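Local coordinates for protein enoyl-CoA hydratase (Mycobacterium avium, PDB 3OC7) that probably catalyses the hydration of 2-enoyl-CoA thioesters in fatty acid metabolism, as a trimeric member of the crotonase family, at residues Ala7-Ala12 and Val40-Gln45; Arg138-Leu143 and Gly175-Ala180. All coordinates share one frame; numbering follows the deposited sequence.

Contact 1 (Ala7-Ala12 and Val40-Gln45)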
loop_
_atom_site.group_PDB
_atom_site.type_symbol
_atom_site.label_atom_id
_atom_site.label_comp_id
_atom_site.label_asym_id
_atom_site.label_seq_id
_atom_site.Cartn_x
_atom_site.Cartn_y
_atom_site.Cartn_z
ATOM N N ALA A 7 22.087 30.865 10.661
ATOM C CA ALA A 7 20.623 30.831 10.859
ATOM C C ALA A 7 19.969 31.513 9.649
ATOM O O ALA A 7 20.561 32.460 9.104
ATOM C CB ALA A 7 20.257 31.544 12.148
ATOM N N LEU A 8 18.772 31.097 9.208
ATOM C CA LEU A 8 17.877 30.102 9.841
ATOM C C LEU A 8 18.050 28.667 9.298
ATOM O O LEU A 8 17.475 27.721 9.854
ATOM C CB LEU A 8 16.409 30.555 9.692
ATOM C CG LEU A 8 15.977 31.935 10.215
ATOM C CD1 LEU A 8 14.552 32.234 9.803
ATOM C CD2 LEU A 8 16.097 32.015 11.741
ATOM N N VAL A 9 18.821 28.530 8.217
ATOM C CA VAL A 9 19.245 27.242 7.639
ATOM C C VAL A 9 20.770 27.284 7.443
ATOM O O VAL A 9 21.299 28.239 6.828
ATOM C CB VAL A 9 18.552 26.949 6.255
ATOM C CG1 VAL A 9 18.974 25.587 5.694
ATOM C CG2 VAL A 9 17.030 27.032 6.359
ATOM N N ASP A 10 21.479 26.280 7.967
ATOM C CA ASP A 10 22.942 26.160 7.737
ATOM C C ASP A 10 23.270 25.189 6.593
ATOM O O ASP A 10 22.628 24.145 6.468
ATOM C CB ASP A 10 23.686 25.732 9.018
ATOM C CG ASP A 10 25.200 25.575 8.800
ATOM O OD1 ASP A 10 25.922 26.601 8.753
ATOM O OD2 ASP A 10 25.677 24.431 8.661
ATOM N N TYR A 11 24.260 25.535 5.764
ATOM C CA TYR A 11 24.734 24.699 4.643
ATOM C C TYR A 11 26.161 24.222 4.900
ATOM O O TYR A 11 27.047 25.045 5.172
ATOM C CB TYR A 11 24.703 25.497 3.325
ATOM C CG TYR A 11 25.094 24.684 2.083
ATOM C CD1 TYR A 11 26.444 24.462 1.747
ATOM C CD2 TYR A 11 24.122 24.144 1.242
ATOM C CE1 TYR A 11 26.796 23.717 0.608
ATOM C CE2 TYR A 11 24.464 23.394 0.108
ATOM C CZ TYR A 11 25.805 23.185 -0.201
ATOM O OH TYR A 11 26.137 22.438 -1.314
ATOM N N ALA A 12 26.372 22.910 4.816
ATOM C CA ALA A 12 27.708 22.292 4.873
ATOM C C ALA A 12 27.940 21.363 3.670
ATOM O O ALA A 12 27.204 20.383 3.473
ATOM C CB ALA A 12 27.913 21.540 6.194
ATOM N N VAL A 40 11.719 29.145 4.737
ATOM C CA VAL A 40 11.316 28.513 3.464
ATOM C C VAL A 40 12.173 28.961 2.261
ATOM O O VAL A 40 12.665 28.119 1.502
ATOM C CB VAL A 40 9.784 28.690 3.207
ATOM C CG1 VAL A 40 9.399 28.215 1.810
ATOM C CG2 VAL A 40 8.973 27.899 4.232
ATOM N N SER A 41 12.403 30.269 2.103
ATOM C CA SER A 41 13.306 30.787 1.046
ATOM C C SER A 41 14.736 30.231 1.149
ATOM O O SER A 41 15.348 29.858 0.127
ATOM C CB SER A 41 13.348 32.335 1.030
ATOM O OG SER A 41 12.095 32.882 0.655
ATOM N N GLN A 42 15.260 30.176 2.380
ATOM C CA GLN A 42 16.604 29.635 2.610
ATOM C C GLN A 42 16.743 28.128 2.315
ATOM O O GLN A 42 17.811 27.689 1.867
ATOM C CB GLN A 42 17.137 29.999 4.013
ATOM C CG GLN A 42 17.426 31.530 4.167
ATOM C CD GLN A 42 17.733 31.977 5.597
ATOM O OE1 GLN A 42 18.358 31.252 6.370
ATOM N NE2 GLN A 42 17.319 33.200 5.938
ATOM N N LEU A 43 15.675 27.347 2.547
ATOM C CA LEU A 43 15.665 25.929 2.123
ATOM C C LEU A 43 15.673 25.740 0.591
ATOM O O LEU A 43 16.408 24.877 0.065
ATOM C CB LEU A 43 14.478 25.160 2.719
ATOM C CG LEU A 43 14.558 24.388 4.032
ATOM C CD1 LEU A 43 13.445 23.321 4.055
ATOM C CD2 LEU A 43 15.900 23.698 4.221
ATOM N N HIS A 44 14.850 26.515 -0.136
ATOM C CA HIS A 44 14.907 26.518 -1.613
ATOM C C HIS A 44 16.351 26.809 -2.123
ATOM O O HIS A 44 16.881 26.081 -2.986
ATOM C CB HIS A 44 13.899 27.523 -2.235
ATOM C CG HIS A 44 12.458 27.058 -2.261
ATOM N ND1 HIS A 44 11.956 26.230 -3.249
ATOM C CD2 HIS A 44 11.395 27.385 -1.476
ATOM C CE1 HIS A 44 10.664 26.025 -3.038
ATOM N NE2 HIS A 44 10.301 26.705 -1.964
ATOM N N GLN A 45 17.004 27.844 -1.570
ATOM C CA GLN A 45 18.354 28.212 -2.028
ATOM C C GLN A 45 19.384 27.121 -1.679
ATOM O O GLN A 45 20.264 26.800 -2.493
ATOM C CB GLN A 45 18.784 29.584 -1.471
ATOM C CG GLN A 45 20.092 30.145 -2.078
ATOM C CD GLN A 45 20.037 30.289 -3.610
ATOM O OE1 GLN A 45 19.139 30.940 -4.153
ATOM N NE2 GLN A 45 20.987 29.674 -4.305
HETATM O O HOH W 1 18.314 34.959 8.531
#

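Contact 2 (Arg138-Leu143 and Gly175-Ala180)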
loop_
_atom_site.group_PDB
_atom_site.type_symbol
_atom_site.label_atom_id
_atom_site.label_comp_id
_atom_site.label_asym_id
_atom_site.label_seq_id
_atom_site.Cartn_x
_atom_site.Cartn_y
_atom_site.Cartn_z
ATOM N N ARG A 138 14.152 10.235 20.916
ATOM C CA ARG A 138 13.430 11.414 21.420
ATOM C C ARG A 138 12.205 11.797 20.584
ATOM O O ARG A 138 11.470 12.721 20.955
ATOM C CB ARG A 138 14.357 12.634 21.493
ATOM C CG ARG A 138 15.625 12.442 22.316
ATOM C CD ARG A 138 16.296 13.769 22.607
ATOM N NE ARG A 138 16.451 14.599 21.416
ATOM C CZ ARG A 138 17.003 15.810 21.402
ATOM N NH1 ARG A 138 17.485 16.348 22.528
ATOM N NH2 ARG A 138 17.070 16.492 20.259
ATOM N N SER A 139 11.975 11.100 19.475
ATOM C CA SER A 139 10.964 11.519 18.489
ATOM C C SER A 139 9.513 11.284 18.954
ATOM O O SER A 139 9.225 10.298 19.651
ATOM C CB SER A 139 11.208 10.809 17.142
ATOM O OG SER A 139 12.535 11.024 16.657
ATOM N N SER A 140 8.605 12.187 18.573
ATOM C CA SER A 140 7.144 11.963 18.739
ATOM C C SER A 140 6.359 12.554 17.554
ATOM O O SER A 140 6.844 13.511 16.912
ATOM C CB SER A 140 6.600 12.527 20.076
ATOM O OG SER A 140 6.253 13.903 19.976
ATOM N N PHE A 141 5.150 12.010 17.292
ATOM C CA PHE A 141 4.297 12.383 16.151
ATOM C C PHE A 141 2.806 12.456 16.593
ATOM O O PHE A 141 2.327 11.546 17.299
ATOM C CB PHE A 141 4.430 11.318 15.030
ATOM C CG PHE A 141 5.873 10.990 14.623
ATOM C CD1 PHE A 141 6.636 10.048 15.336
ATOM C CD2 PHE A 141 6.465 11.624 13.524
ATOM C CE1 PHE A 141 7.964 9.761 14.965
ATOM C CE2 PHE A 141 7.785 11.330 13.137
ATOM C CZ PHE A 141 8.536 10.420 13.852
ATOM N N ALA A 142 2.068 13.514 16.205
ATOM C CA ALA A 142 0.601 13.622 16.467
ATOM C C ALA A 142 -0.116 14.534 15.450
ATOM O O ALA A 142 0.363 15.642 15.176
ATOM C CB ALA A 142 0.331 14.106 17.908
ATOM N N LEU A 143 -1.232 14.056 14.894
ATOM C CA LEU A 143 -2.064 14.822 13.941
ATOM C C LEU A 143 -3.332 15.308 14.664
ATOM O O LEU A 143 -4.384 14.653 14.601
ATOM C CB LEU A 143 -2.443 13.957 12.710
ATOM C CG LEU A 143 -1.304 13.501 11.785
ATOM C CD1 LEU A 143 -1.547 12.098 11.195
ATOM C CD2 LEU A 143 -1.024 14.508 10.662
ATOM N N GLY A 175 -6.363 11.610 16.521
ATOM C CA GLY A 175 -5.367 12.558 17.073
ATOM C C GLY A 175 -4.352 11.969 18.060
ATOM O O GLY A 175 -3.665 12.727 18.763
ATOM N N GLU A 176 -4.232 10.641 18.125
ATOM C CA GLU A 176 -3.310 9.967 19.073
ATOM C C GLU A 176 -1.822 10.299 18.816
ATOM O O GLU A 176 -1.385 10.399 17.648
ATOM C CB GLU A 176 -3.468 8.439 18.997
ATOM C CG GLU A 176 -4.781 7.839 19.536
ATOM C CD GLU A 176 -5.036 6.419 19.030
ATOM O OE1 GLU A 176 -5.344 6.237 17.827
ATOM O OE2 GLU A 176 -4.938 5.464 19.839
ATOM N N LYS A 177 -1.052 10.438 19.903
ATOM C CA LYS A 177 0.404 10.567 19.831
ATOM C C LYS A 177 1.071 9.189 19.692
ATOM O O LYS A 177 0.657 8.223 20.354
ATOM C CB LYS A 177 0.932 11.266 21.093
ATOM C CG LYS A 177 2.402 11.701 21.010
ATOM C CD LYS A 177 2.927 12.250 22.346
ATOM C CE LYS A 177 2.283 13.558 22.725
ATOM N NZ LYS A 177 2.719 13.960 24.096
ATOM N N PHE A 178 2.119 9.103 18.870
ATOM C CA PHE A 178 2.873 7.846 18.664
ATOM C C PHE A 178 4.400 8.033 18.505
ATOM O O PHE A 178 4.864 9.168 18.320
ATOM C CB PHE A 178 2.254 6.999 17.520
ATOM C CG PHE A 178 2.180 7.702 16.160
ATOM C CD1 PHE A 178 1.102 8.548 15.842
ATOM C CD2 PHE A 178 3.173 7.494 15.190
ATOM C CE1 PHE A 178 1.012 9.166 14.604
ATOM C CE2 PHE A 178 3.091 8.126 13.937
ATOM C CZ PHE A 178 2.013 8.955 13.649
ATOM N N ASP A 179 5.156 6.925 18.587
ATOM C CA ASP A 179 6.644 6.952 18.591
ATOM C C ASP A 179 7.303 6.519 17.253
ATOM O O ASP A 179 6.594 6.226 16.272
ATOM C CB ASP A 179 7.217 6.158 19.791
ATOM C CG ASP A 179 6.865 4.647 19.747
ATOM O OD1 ASP A 179 6.502 4.120 18.672
ATOM O OD2 ASP A 179 6.963 3.962 20.802
ATOM N N ALA A 180 8.643 6.468 17.232
ATOM C CA ALA A 180 9.409 6.079 16.024
ATOM C C ALA A 180 9.122 4.661 15.501
ATOM O O ALA A 180 9.017 4.458 14.283
ATOM C CB ALA A 180 10.921 6.277 16.248
HETATM O O HOH W 2 10.279 7.630 19.418
HETATM O O HOH W 3 -2.427 11.410 15.184
#

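Contact 1 (Ala7-Ala12 and Val40-Gln45)
Gln42 reaches from helix 37-52 to the chain at the start of strand 9-12 and presents its amide to two successive backbone N-H groups. Its CG lies anti to the carbonyl carbon (chi1 -68°), and the chain runs on extended beyond it, carrying the amide clear of the helix. Leu8 N, which belongs to a cis peptide bond with Ala7, donates to Gln42 OE1 at 2.9 Å, in the plane of the carboxamide and on a lone pair of that oxygen. A weak second bond runs from Val9 N to Gln42 OE1, 3.3 Å, so two donors share one acceptor. On the other branch of the amide, Gln42 NE2 donates to a water 3.3 Å away, which in turn gives a weak hydrogen bond to Ala7 O; both ends of the amide thus face the same short run of backbone, one directly and one through solvent.

Nearer the root of Gln42 the contact is apolar. Val9 points toward the helix and straddles two neighbouring residues of it. Val9 CG2 rests against Gln42 CB at 3.8 Å, the two side chains sliding past each other in opposite directions. Val9 CG1, anti to the backbone N (chi1 -178°), meets Leu43 CD2 at 3.9 Å, and here the side chains cross at about a right angle. Gln42 therefore contributes carbon near its root and a hydrogen-bonding oxygen at its end.

In the crotonase fold this is helix-on-sheet packing at the margin of the mixed sheet. Strand 9-12 is one of the two outermost strands of that sheet within the chain, bonded antiparallel to strand 21-26, while Leu43 also touches Leu26 of strand 21-26 and Leu100 of helix 86-106.

Contact 2 (Arg138-Leu143 and Gly175-Ala180)
Phe141 lays its CB over one face of the Phe178 ring, 3.8 Å from the centroid and 20° off the normal, a CH-pi contact within a single antiparallel bridge of the crotonase fold. The bridge joins strand 140-142, at the margin of a small parallel sheet, to the connection between helices 165-174 and 180-186. The two phenylalanines form its hydrogen-bonded pair: Phe141 N donates to Phe178 O at 3.0 Å and Phe178 N returns a bond to Phe141 O at 2.9 Å.

The rings differ in how they leave the backbone. Phe178 CG sits between its own N and carbonyl carbon (chi1 58°), and the ring has Phe141 CB and O over one face. Phe141 CG is instead anti to its carbonyl carbon, and its ring runs off toward Ala180, with Phe178 O at its edge. The planes are only 18° apart but slid so far that the rings barely overlap. Leu188 and Ala183 touch both side chains, and Tyr171 meets the ring of Phe178.

Outward from the bridge, waters link the two segments: one joins Ser139 O to Ala180 N, another Leu143 N to Glu176 O. Asp179, the N-cap of helix 180-186, turns OD1 to Arg182 N. At Gly175, whose positive phi follows the end of helix 165-174, Gly175 CA approaches Leu143 O at 3.4 Å in a CA-H...O contact.

How the contacts relate
Contact 1 is a surface contact and contact 2 a buried one; they share no helix or strand and lie on opposite sides of the chain's centre, with nearest atoms about 15 Å apart. Each involves a strand at the margin of its sheet within the chain, 9-12 of the mixed sheet and 140-142 of the parallel one, but the partners differ. The first strand receives a helix, and a side-chain amide supplies the polar link to backbone; the second pairs with an irregular connection through reciprocal backbone bonds. Aliphatic groups make up the apolar part of contact 1, whereas an aromatic pair forms the centre of the apolar part of contact 2. Water bridges occur in both.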